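Intracellular protein transport protein USO1 (Saccharomyces cerevisiae S288c, PDB 6LSU) is a membrane tether required for protein transport from the endoplasmic reticulum to the Golgi complex, represented here by its armadillo-repeat globular head. Local coordinates at residues A[216-221]-A[261-266]; A[190-195]-A[222-227]; A[312-317]-A[330-335]; A[150-155]-A[183-188]. All blocks are in the same frame, centred on the assembly; numbering follows the deposited sequence.

Contact 1: A[216-221]-A[261-266]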
# COMPACT_ATOMS: atom_id res chain seq x y z
N ALA A 216 -20.41 2.30 7.42
CA ALA A 216 -21.25 1.28 6.76
C ALA A 216 -22.04 1.89 5.64
O ALA A 216 -22.15 1.28 4.61
CB ALA A 216 -22.22 0.68 7.74
N VAL A 217 -22.59 3.06 5.85
CA VAL A 217 -23.58 3.64 4.92
C VAL A 217 -22.84 4.26 3.70
O VAL A 217 -23.31 4.02 2.54
CB VAL A 217 -24.51 4.61 5.67
CG1 VAL A 217 -25.19 5.56 4.73
CG2 VAL A 217 -25.54 3.84 6.46
N VAL A 218 -21.75 5.01 3.93
CA VAL A 218 -20.99 5.68 2.83
C VAL A 218 -20.17 4.66 2.03
O VAL A 218 -19.84 4.98 0.91
CB VAL A 218 -20.04 6.80 3.31
CG1 VAL A 218 -20.66 7.74 4.32
CG2 VAL A 218 -18.75 6.24 3.87
N ASN A 219 -19.82 3.50 2.59
CA ASN A 219 -19.01 2.44 1.92
C ASN A 219 -19.66 2.03 0.59
O ASN A 219 -20.86 1.68 0.61
CB ASN A 219 -18.85 1.21 2.82
CG ASN A 219 -17.84 0.23 2.27
OD1 ASN A 219 -16.64 0.53 2.29
ND2 ASN A 219 -18.33 -0.88 1.72
N ASP A 220 -18.89 2.06 -0.51
CA ASP A 220 -19.32 1.67 -1.89
C ASP A 220 -20.59 2.44 -2.33
O ASP A 220 -21.41 1.85 -3.05
CB ASP A 220 -19.50 0.15 -1.99
CG ASP A 220 -18.20 -0.65 -1.92
OD1 ASP A 220 -17.18 -0.18 -2.48
OD2 ASP A 220 -18.21 -1.75 -1.31
N SER A 221 -20.77 3.69 -1.92
CA SER A 221 -21.99 4.47 -2.26
C SER A 221 -21.64 5.92 -2.56
O SER A 221 -21.65 6.79 -1.67
CB SER A 221 -23.03 4.35 -1.17
OG SER A 221 -24.15 5.18 -1.44
N ASN A 261 -11.50 7.92 5.08
CA ASN A 261 -10.98 7.14 3.94
C ASN A 261 -12.15 6.76 3.03
O ASN A 261 -12.02 6.98 1.83
CB ASN A 261 -10.16 5.93 4.44
CG ASN A 261 -9.53 5.16 3.30
OD1 ASN A 261 -10.25 4.53 2.51
ND2 ASN A 261 -8.21 5.23 3.22
N ASN A 262 -13.22 6.20 3.57
CA ASN A 262 -14.37 5.70 2.77
C ASN A 262 -15.10 6.87 2.09
O ASN A 262 -15.68 6.65 1.00
CB ASN A 262 -15.36 4.90 3.63
CG ASN A 262 -14.86 3.53 4.04
OD1 ASN A 262 -14.06 2.90 3.35
ND2 ASN A 262 -15.35 3.04 5.15
N ILE A 263 -15.09 8.09 2.67
CA ILE A 263 -15.75 9.26 2.03
C ILE A 263 -14.92 9.76 0.82
O ILE A 263 -15.56 10.43 -0.06
CB ILE A 263 -15.97 10.38 3.06
CG1 ILE A 263 -16.93 9.97 4.17
CG2 ILE A 263 -16.40 11.68 2.41
CD1 ILE A 263 -16.75 10.77 5.43
N LEU A 264 -13.58 9.51 0.77
CA LEU A 264 -12.65 10.02 -0.29
C LEU A 264 -12.34 8.98 -1.37
O LEU A 264 -12.15 9.35 -2.52
CB LEU A 264 -11.34 10.51 0.32
CG LEU A 264 -11.47 11.63 1.36
CD1 LEU A 264 -10.13 12.11 1.81
CD2 LEU A 264 -12.27 12.78 0.80
N LYS A 265 -12.28 7.70 -1.01
CA LYS A 265 -11.88 6.62 -1.95
C LYS A 265 -12.74 6.78 -3.20
O LYS A 265 -13.96 6.73 -3.08
CB LYS A 265 -12.05 5.23 -1.31
CG LYS A 265 -11.05 4.18 -1.82
CD LYS A 265 -9.94 3.88 -0.83
CE LYS A 265 -8.78 3.04 -1.34
NZ LYS A 265 -7.75 2.85 -0.28
N TYR A 266 -12.11 7.05 -4.33
CA TYR A 266 -12.71 7.00 -5.69
C TYR A 266 -13.63 8.20 -5.96
O TYR A 266 -14.36 8.21 -6.99
CB TYR A 266 -13.51 5.71 -5.87
CG TYR A 266 -12.71 4.46 -5.61
CD1 TYR A 266 -11.41 4.33 -6.08
CD2 TYR A 266 -13.26 3.40 -4.89
CE1 TYR A 266 -10.67 3.17 -5.85
CE2 TYR A 266 -12.53 2.24 -4.65
CZ TYR A 266 -11.24 2.13 -5.13
OH TYR A 266 -10.52 1.00 -4.89
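V218 and N262 meet where two helices of the armadillo-repeat solenoid, 204-218 and 251-264, bring their C-terminal ends together. The apolar part of the contact rests on one methyl group. CG2 of V218 sits 3.7 Å from CB of N262, the two side chains crossing at about a right angle, and 4.2 Å from CG1 of I263. With chi1 at -45°, that methyl lies between the backbone N and the carbonyl carbon of V218. A short, branched valine suits so close an approach, the CA atoms of V218 and I263 being 6.4 Å apart. V228 of helix 222-229 touches both V218 and I263 and extends the apolar patch.

The amides of N219 and N262 only pass each other. Their planes stand 71° apart, and the two acceptor oxygens, OD1 of N219 and OD1 of N262, lie 3.7 Å apart with no hydrogen bond joining them. N262 ND2 instead donates to the carbonyl of N114, a loop residue that also touches N219, so asparagine serves here with both its aliphatic CB and its amide.

N219 leaves the helical conformation, and the chain reverses in a type II turn from V218 to S221. The turn is closed by S221 N donating to V218 O at 3.2 Å.

Contact 2: A[190-195]-A[222-227]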
# COMPACT_ATOMS: atom_id res chain seq x y z
N THR A 190 -33.11 14.30 4.47
CA THR A 190 -32.83 14.72 5.88
C THR A 190 -32.14 13.57 6.68
O THR A 190 -31.57 13.87 7.73
CB THR A 190 -34.12 15.21 6.56
OG1 THR A 190 -33.85 15.38 7.95
CG2 THR A 190 -35.31 14.28 6.46
N SER A 191 -32.18 12.33 6.19
CA SER A 191 -31.78 11.07 6.89
C SER A 191 -30.28 11.09 7.27
O SER A 191 -29.92 10.86 8.47
CB SER A 191 -32.09 9.93 6.00
OG SER A 191 -31.89 8.71 6.66
N ILE A 192 -29.42 11.36 6.27
CA ILE A 192 -27.94 11.47 6.41
C ILE A 192 -27.60 12.65 7.34
O ILE A 192 -26.80 12.48 8.29
CB ILE A 192 -27.29 11.62 5.02
CG1 ILE A 192 -27.60 10.45 4.06
CG2 ILE A 192 -25.81 11.88 5.16
CD1 ILE A 192 -27.46 9.05 4.67
N SER A 193 -28.17 13.83 7.11
CA SER A 193 -27.84 15.06 7.87
C SER A 193 -28.00 14.74 9.35
O SER A 193 -27.19 15.22 10.15
CB SER A 193 -28.68 16.26 7.51
OG SER A 193 -29.22 16.09 6.22
N THR A 194 -29.03 13.97 9.65
CA THR A 194 -29.42 13.59 11.03
C THR A 194 -28.33 12.70 11.60
O THR A 194 -27.85 13.07 12.65
CB THR A 194 -30.81 12.93 11.09
OG1 THR A 194 -31.75 13.86 10.58
CG2 THR A 194 -31.20 12.52 12.48
N MET A 195 -28.00 11.59 10.90
CA MET A 195 -26.85 10.68 11.20
C MET A 195 -25.57 11.48 11.47
O MET A 195 -24.97 11.31 12.56
CB MET A 195 -26.57 9.76 10.01
CG MET A 195 -26.91 8.35 10.26
SD MET A 195 -26.15 7.37 8.93
CE MET A 195 -27.48 6.17 8.73
N PRO A 222 -21.28 6.22 -3.83
CA PRO A 222 -20.99 7.58 -4.26
C PRO A 222 -22.10 8.56 -3.86
O PRO A 222 -21.80 9.69 -3.43
CB PRO A 222 -20.97 7.47 -5.78
CG PRO A 222 -20.51 6.05 -6.02
CD PRO A 222 -21.16 5.24 -4.92
N HIS A 223 -23.35 8.12 -3.98
CA HIS A 223 -24.51 8.97 -3.64
C HIS A 223 -24.39 9.42 -2.17
O HIS A 223 -24.48 10.68 -1.93
CB HIS A 223 -25.86 8.32 -3.94
CG HIS A 223 -26.95 9.28 -3.59
ND1 HIS A 223 -26.87 10.62 -3.95
CD2 HIS A 223 -28.06 9.16 -2.84
CE1 HIS A 223 -27.91 11.27 -3.48
NE2 HIS A 223 -28.66 10.40 -2.79
N VAL A 224 -24.18 8.46 -1.25
CA VAL A 224 -24.03 8.76 0.21
C VAL A 224 -22.69 9.47 0.47
O VAL A 224 -22.60 10.21 1.48
CB VAL A 224 -24.16 7.50 1.09
CG1 VAL A 224 -24.09 7.85 2.57
CG2 VAL A 224 -25.43 6.71 0.82
N GLN A 225 -21.65 9.22 -0.34
CA GLN A 225 -20.32 9.87 -0.13
C GLN A 225 -20.49 11.37 -0.29
O GLN A 225 -20.03 12.09 0.58
CB GLN A 225 -19.25 9.39 -1.13
CG GLN A 225 -18.79 7.96 -0.91
CD GLN A 225 -17.65 7.59 -1.83
OE1 GLN A 225 -17.78 7.45 -3.03
NE2 GLN A 225 -16.46 7.51 -1.28
N LYS A 226 -21.18 11.79 -1.36
CA LYS A 226 -21.44 13.22 -1.68
C LYS A 226 -22.43 13.77 -0.64
O LYS A 226 -22.16 14.85 -0.05
CB LYS A 226 -21.87 13.38 -3.15
CG LYS A 226 -20.77 13.05 -4.18
CD LYS A 226 -19.93 14.25 -4.69
CE LYS A 226 -19.10 14.94 -3.62
NZ LYS A 226 -18.59 16.28 -4.01
N LEU A 227 -23.45 13.00 -0.31
CA LEU A 227 -24.44 13.40 0.72
C LEU A 227 -23.76 13.69 2.07
O LEU A 227 -24.18 14.67 2.74
CB LEU A 227 -25.49 12.30 0.86
CG LEU A 227 -26.74 12.53 0.02
CD1 LEU A 227 -27.63 11.30 0.04
CD2 LEU A 227 -27.48 13.76 0.52
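The backbones come closest at I192 and L227, whose CA atoms are 7.0 Å apart, near enough for the branches of I192, in the first turn of helix 191-198, to reach helix 222-229. Both branches meet L227, and the longer one goes on to V224. CG2, anti to the backbone N, rests 4.0 Å from the carbonyl O of L227. CG1 lies 4.1 Å from CD1 of L227, whose side chain runs roughly perpendicular to it. CD1, at the end of the longer branch, reaches V224 CG1 at 4.1 Å. CG1 of V224 is anti to its backbone N (chi1 -177°), which places this methyl beside CD1 of I192. Isoleucine suits the place because its ethyl branch is long enough to touch both V224 and L227, while its CG2 methyl covers the L227 carbonyl. Cut back to an alanine, the side chain would end at CB, and V224 CG1 and L227 CD1 would probably face a gap between the helices.

At the start of helix 191-198, T190 O takes two bonds from T194, one from OG1 at 2.9 Å and one from the backbone N. They arrive from opposite faces of the carbonyl plane, and threonine thereby ties its hydroxyl back to the preceding turn.

V224 also packs on V217 of helix 204-218 and on R182 of helix 178-187. M195 packs on L213, L214 and V217 of helix 204-218, so this contact joins ARM 3 to ARM 4 beside the helix that links them in the chain.

Contact 3: A[312-317]-A[330-335]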
# COMPACT_ATOMS: atom_id res chain seq x y z
N ASP A 312 -2.52 6.91 4.02
CA ASP A 312 -3.33 6.34 2.90
C ASP A 312 -4.26 7.45 2.40
O ASP A 312 -4.42 7.61 1.20
CB ASP A 312 -4.05 5.02 3.26
CG ASP A 312 -3.12 3.82 3.38
OD1 ASP A 312 -1.92 3.92 2.91
OD2 ASP A 312 -3.56 2.79 3.93
N ILE A 313 -4.80 8.27 3.30
CA ILE A 313 -5.72 9.36 2.92
C ILE A 313 -4.92 10.31 2.03
O ILE A 313 -5.44 10.63 0.93
CB ILE A 313 -6.30 10.04 4.14
CG1 ILE A 313 -7.39 9.19 4.80
CG2 ILE A 313 -6.78 11.42 3.77
CD1 ILE A 313 -7.60 9.52 6.29
N VAL A 314 -3.71 10.73 2.45
CA VAL A 314 -2.88 11.54 1.51
C VAL A 314 -2.78 10.85 0.15
O VAL A 314 -3.05 11.54 -0.87
CB VAL A 314 -1.49 11.86 2.07
CG1 VAL A 314 -0.72 12.73 1.11
CG2 VAL A 314 -1.57 12.55 3.44
N SER A 315 -2.50 9.54 0.12
CA SER A 315 -2.27 8.79 -1.15
C SER A 315 -3.50 8.82 -2.05
O SER A 315 -3.31 9.09 -3.21
CB SER A 315 -1.85 7.37 -0.93
OG SER A 315 -0.45 7.26 -0.81
N LEU A 316 -4.69 8.54 -1.52
CA LEU A 316 -6.00 8.61 -2.24
C LEU A 316 -6.13 9.84 -3.13
O LEU A 316 -6.55 9.68 -4.29
CB LEU A 316 -7.13 8.63 -1.21
CG LEU A 316 -7.25 7.32 -0.45
CD1 LEU A 316 -8.41 7.35 0.52
CD2 LEU A 316 -7.37 6.17 -1.45
N THR A 317 -5.80 11.03 -2.60
CA THR A 317 -6.03 12.32 -3.29
C THR A 317 -5.12 12.42 -4.51
O THR A 317 -5.47 13.21 -5.39
CB THR A 317 -5.87 13.55 -2.39
OG1 THR A 317 -4.51 13.95 -2.27
CG2 THR A 317 -6.48 13.31 -1.03
N ASN A 330 -0.06 19.44 -6.36
CA ASN A 330 0.22 20.90 -6.21
C ASN A 330 -0.38 21.43 -4.91
O ASN A 330 0.35 22.06 -4.16
CB ASN A 330 -0.31 21.67 -7.43
CG ASN A 330 0.48 21.43 -8.70
OD1 ASN A 330 1.61 20.95 -8.67
ND2 ASN A 330 -0.09 21.83 -9.83
N ALA A 331 -1.64 21.10 -4.63
CA ALA A 331 -2.30 21.42 -3.35
C ALA A 331 -1.46 20.88 -2.18
O ALA A 331 -1.15 21.65 -1.24
CB ALA A 331 -3.72 20.89 -3.33
N LEU A 332 -1.07 19.60 -2.20
CA LEU A 332 -0.33 18.99 -1.05
C LEU A 332 1.05 19.65 -0.88
O LEU A 332 1.57 19.65 0.27
CB LEU A 332 -0.19 17.49 -1.27
CG LEU A 332 -1.47 16.69 -1.09
CD1 LEU A 332 -1.36 15.36 -1.82
CD2 LEU A 332 -1.79 16.50 0.37
N LEU A 333 1.62 20.16 -1.98
CA LEU A 333 2.96 20.77 -1.97
C LEU A 333 2.88 22.15 -1.32
O LEU A 333 3.85 22.53 -0.62
CB LEU A 333 3.51 20.86 -3.40
CG LEU A 333 4.51 19.77 -3.76
CD1 LEU A 333 5.14 20.13 -5.09
CD2 LEU A 333 5.59 19.61 -2.71
N ASP A 334 1.72 22.81 -1.45
CA ASP A 334 1.42 24.14 -0.87
C ASP A 334 1.05 24.01 0.61
O ASP A 334 0.41 24.95 1.14
CB ASP A 334 0.29 24.84 -1.62
CG ASP A 334 0.21 26.33 -1.34
OD1 ASP A 334 1.18 26.86 -0.71
OD2 ASP A 334 -0.79 26.96 -1.77
N SER A 335 1.41 22.92 1.28
CA SER A 335 1.26 22.75 2.75
C SER A 335 2.55 22.15 3.31
O SER A 335 3.54 22.14 2.58
CB SER A 335 0.03 21.91 3.08
OG SER A 335 0.22 20.54 2.76
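L332 reaches across to V314 and T317, and its side chain carries the whole contact between helices 325-333 and 301-317. Its CB heads toward the other helix but has no close neighbour there, for the CA atoms of V314 and L332 are 8.3 Å apart and a long side chain has to span the interval. CG, anti to the carbonyl carbon with chi1 -72°, is the fork that delivers two methyls. CD1 meets OG1 of T317 at 3.5 Å and CG1 of V314 at 4.0 Å. CD2 lies against the same V314 CG1, also at 4.0 Å, so the valine methyl touches both terminal methyls of the leucine. Valine is apt here, since its CG1 stands anti to the backbone N and projects into that fork.

The T317 hydroxyl, although beside a methyl, has a polar partner: it donates to V314 O at 3.1 Å, in the carbonyl plane. With an alanine here, the V314 carbonyl would lose this hydroxyl bond, and L332 CD1 would probably be left beside a small gap. In segment 330-335, S335 OG donates to L332 O from above the carbonyl plane and also caps V337 N, the first residue of helix 337-346.

L280 and L283 of helix 280-287 close in on L332 and V314 respectively, while T361 and M365 of helix 354-366 also pack on V314. Leucine and valine side chains meshing between successive helices in this way form the continuous hydrophobic core of an armadillo solenoid, here where ARM 5 passes into ARM 6.

Contact 4: A[150-155]-A[183-188]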
# COMPACT_ATOMS: atom_id res chain seq x y z
N LEU A 150 -39.06 5.15 10.60
CA LEU A 150 -39.48 5.27 12.03
C LEU A 150 -38.21 5.30 12.90
O LEU A 150 -38.03 6.28 13.69
CB LEU A 150 -40.37 4.10 12.44
CG LEU A 150 -40.75 4.05 13.92
CD1 LEU A 150 -41.64 5.21 14.28
CD2 LEU A 150 -41.44 2.75 14.28
N LEU A 151 -37.35 4.29 12.73
CA LEU A 151 -36.04 4.19 13.43
C LEU A 151 -35.29 5.52 13.28
O LEU A 151 -34.77 6.09 14.30
CB LEU A 151 -35.21 3.05 12.84
CG LEU A 151 -35.71 1.65 13.16
CD1 LEU A 151 -34.86 0.62 12.46
CD2 LEU A 151 -35.76 1.40 14.65
N VAL A 152 -35.25 6.03 12.06
CA VAL A 152 -34.54 7.32 11.87
C VAL A 152 -35.21 8.39 12.75
O VAL A 152 -34.49 9.14 13.42
CB VAL A 152 -34.51 7.70 10.40
CG1 VAL A 152 -33.98 9.12 10.25
CG2 VAL A 152 -33.67 6.69 9.63
N GLU A 153 -36.54 8.39 12.84
CA GLU A 153 -37.30 9.44 13.58
C GLU A 153 -37.02 9.29 15.08
O GLU A 153 -37.00 10.33 15.73
CB GLU A 153 -38.79 9.42 13.22
CG GLU A 153 -39.34 10.81 12.91
CD GLU A 153 -38.77 11.47 11.65
OE1 GLU A 153 -38.26 12.62 11.76
OE2 GLU A 153 -38.85 10.84 10.57
N PHE A 154 -36.73 8.07 15.56
CA PHE A 154 -36.31 7.78 16.97
C PHE A 154 -35.07 8.59 17.42
O PHE A 154 -34.86 8.75 18.64
CB PHE A 154 -36.01 6.29 17.17
CG PHE A 154 -37.23 5.40 17.27
CD1 PHE A 154 -38.49 5.93 17.55
CD2 PHE A 154 -37.10 4.03 17.17
CE1 PHE A 154 -39.59 5.10 17.64
CE2 PHE A 154 -38.21 3.20 17.30
CZ PHE A 154 -39.46 3.74 17.52
N TRP A 155 -34.21 9.06 16.50
CA TRP A 155 -33.04 9.88 16.88
C TRP A 155 -33.47 11.24 17.44
O TRP A 155 -32.64 11.93 18.03
CB TRP A 155 -32.04 10.02 15.72
CG TRP A 155 -31.30 8.75 15.42
CD1 TRP A 155 -30.99 7.75 16.32
CD2 TRP A 155 -30.86 8.30 14.14
NE1 TRP A 155 -30.33 6.73 15.67
CE2 TRP A 155 -30.21 7.05 14.33
CE3 TRP A 155 -30.89 8.82 12.85
CZ2 TRP A 155 -29.64 6.33 13.29
CZ3 TRP A 155 -30.29 8.13 11.81
CH2 TRP A 155 -29.69 6.89 12.02
N SER A 183 -30.73 1.92 0.45
CA SER A 183 -31.90 2.33 -0.39
C SER A 183 -32.96 3.08 0.44
O SER A 183 -33.26 4.26 0.12
CB SER A 183 -32.50 1.16 -1.08
OG SER A 183 -33.35 1.61 -2.11
N ALA A 184 -33.49 2.44 1.49
CA ALA A 184 -34.51 3.00 2.40
C ALA A 184 -34.00 4.32 3.01
O ALA A 184 -34.79 5.28 3.02
CB ALA A 184 -34.87 2.00 3.49
N LEU A 185 -32.76 4.35 3.52
CA LEU A 185 -32.25 5.52 4.29
C LEU A 185 -32.17 6.74 3.37
O LEU A 185 -32.53 7.83 3.85
CB LEU A 185 -30.89 5.21 4.93
CG LEU A 185 -30.97 4.49 6.28
CD1 LEU A 185 -29.66 3.81 6.59
CD2 LEU A 185 -31.35 5.47 7.38
N ILE A 186 -31.68 6.56 2.14
CA ILE A 186 -31.58 7.60 1.06
C ILE A 186 -32.98 8.16 0.75
O ILE A 186 -33.09 9.38 0.56
CB ILE A 186 -30.94 7.00 -0.21
CG1 ILE A 186 -29.49 6.58 -0.02
CG2 ILE A 186 -31.08 7.96 -1.38
CD1 ILE A 186 -28.95 5.74 -1.16
N SER A 187 -33.99 7.28 0.63
CA SER A 187 -35.41 7.63 0.35
C SER A 187 -35.84 8.73 1.31
O SER A 187 -36.29 9.78 0.83
CB SER A 187 -36.34 6.46 0.46
OG SER A 187 -35.81 5.32 -0.19
N LEU A 188 -35.71 8.52 2.62
CA LEU A 188 -35.89 9.66 3.55
C LEU A 188 -34.82 10.68 3.17
O LEU A 188 -33.64 10.37 3.23
CB LEU A 188 -35.78 9.21 5.02
CG LEU A 188 -35.99 10.31 6.07
CD1 LEU A 188 -37.22 11.16 5.79
CD2 LEU A 188 -36.09 9.69 7.46
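V152, on helix 145-154, presents one methyl to L185 and the other to L188, so the valine is flanked by two leucines three residues apart. Along the second segment, A184 comes first among the residues packed on helix 145-154, its small side chain touching I148. L185 follows and comes in obliquely, its CD2 lying 3.5 Å from CG2 of V152. Its CG is anti to the carbonyl carbon, chi1 -85°, and the same side chain also packs on I148 and on M195 of helix 191-198. Leucine thus bridges three helices. I186 packs on H223 of helix 222-229, and S187 OG lies within hydrogen-bonding reach of E145 of helix 145-154, a polar neighbour suited to a partly exposed site.

At L188 the chain drops out of helical geometry, with psi at 115°, and the residue swings back toward helix 145-154. Its CD2 meets V152 tip to tip, 3.5 Å from CG1 and 3.9 Å from CB. E153 OE2 lies 4.3 Å from this same CD2, on the exposed margin, where a charged group can still reach solvent.

CA of V152 lies over one face of the W155 ring, offset toward the rim, and that indole also touches T194, M195 and L198. A valine taken between leucines, with a tryptophan alongside, is how ARM 2 and ARM 3 join here, through the packed helices of the armadillo fold.

Overall arrangement
From the N terminus, contact 4 comes first and closes the 27-residue loop between 150-155 and 183-188, joining ARM 2 to ARM 3. Contact 2 spans 26 residues and joins ARM 3 to ARM 4. Contact 1 crosses it, since 216-221 lies between 190-195 and 222-227; it spans 39 residues and joins the end of helix 204-218 (ARM 3) to that of helix 251-264 (ARM 4). Q225 probably hydrogen-bonds to N262 O, tying these two, while S191 OG lies near L185 O between contacts 2 and 4. Contact 3 closes last, over 12 residues, and meets contact 1 through I313 and L264. In sequence the contacts run from ARM 2 to ARM 6, and contacts 3 and 4, at the two ends, have centres about 35 Å apart.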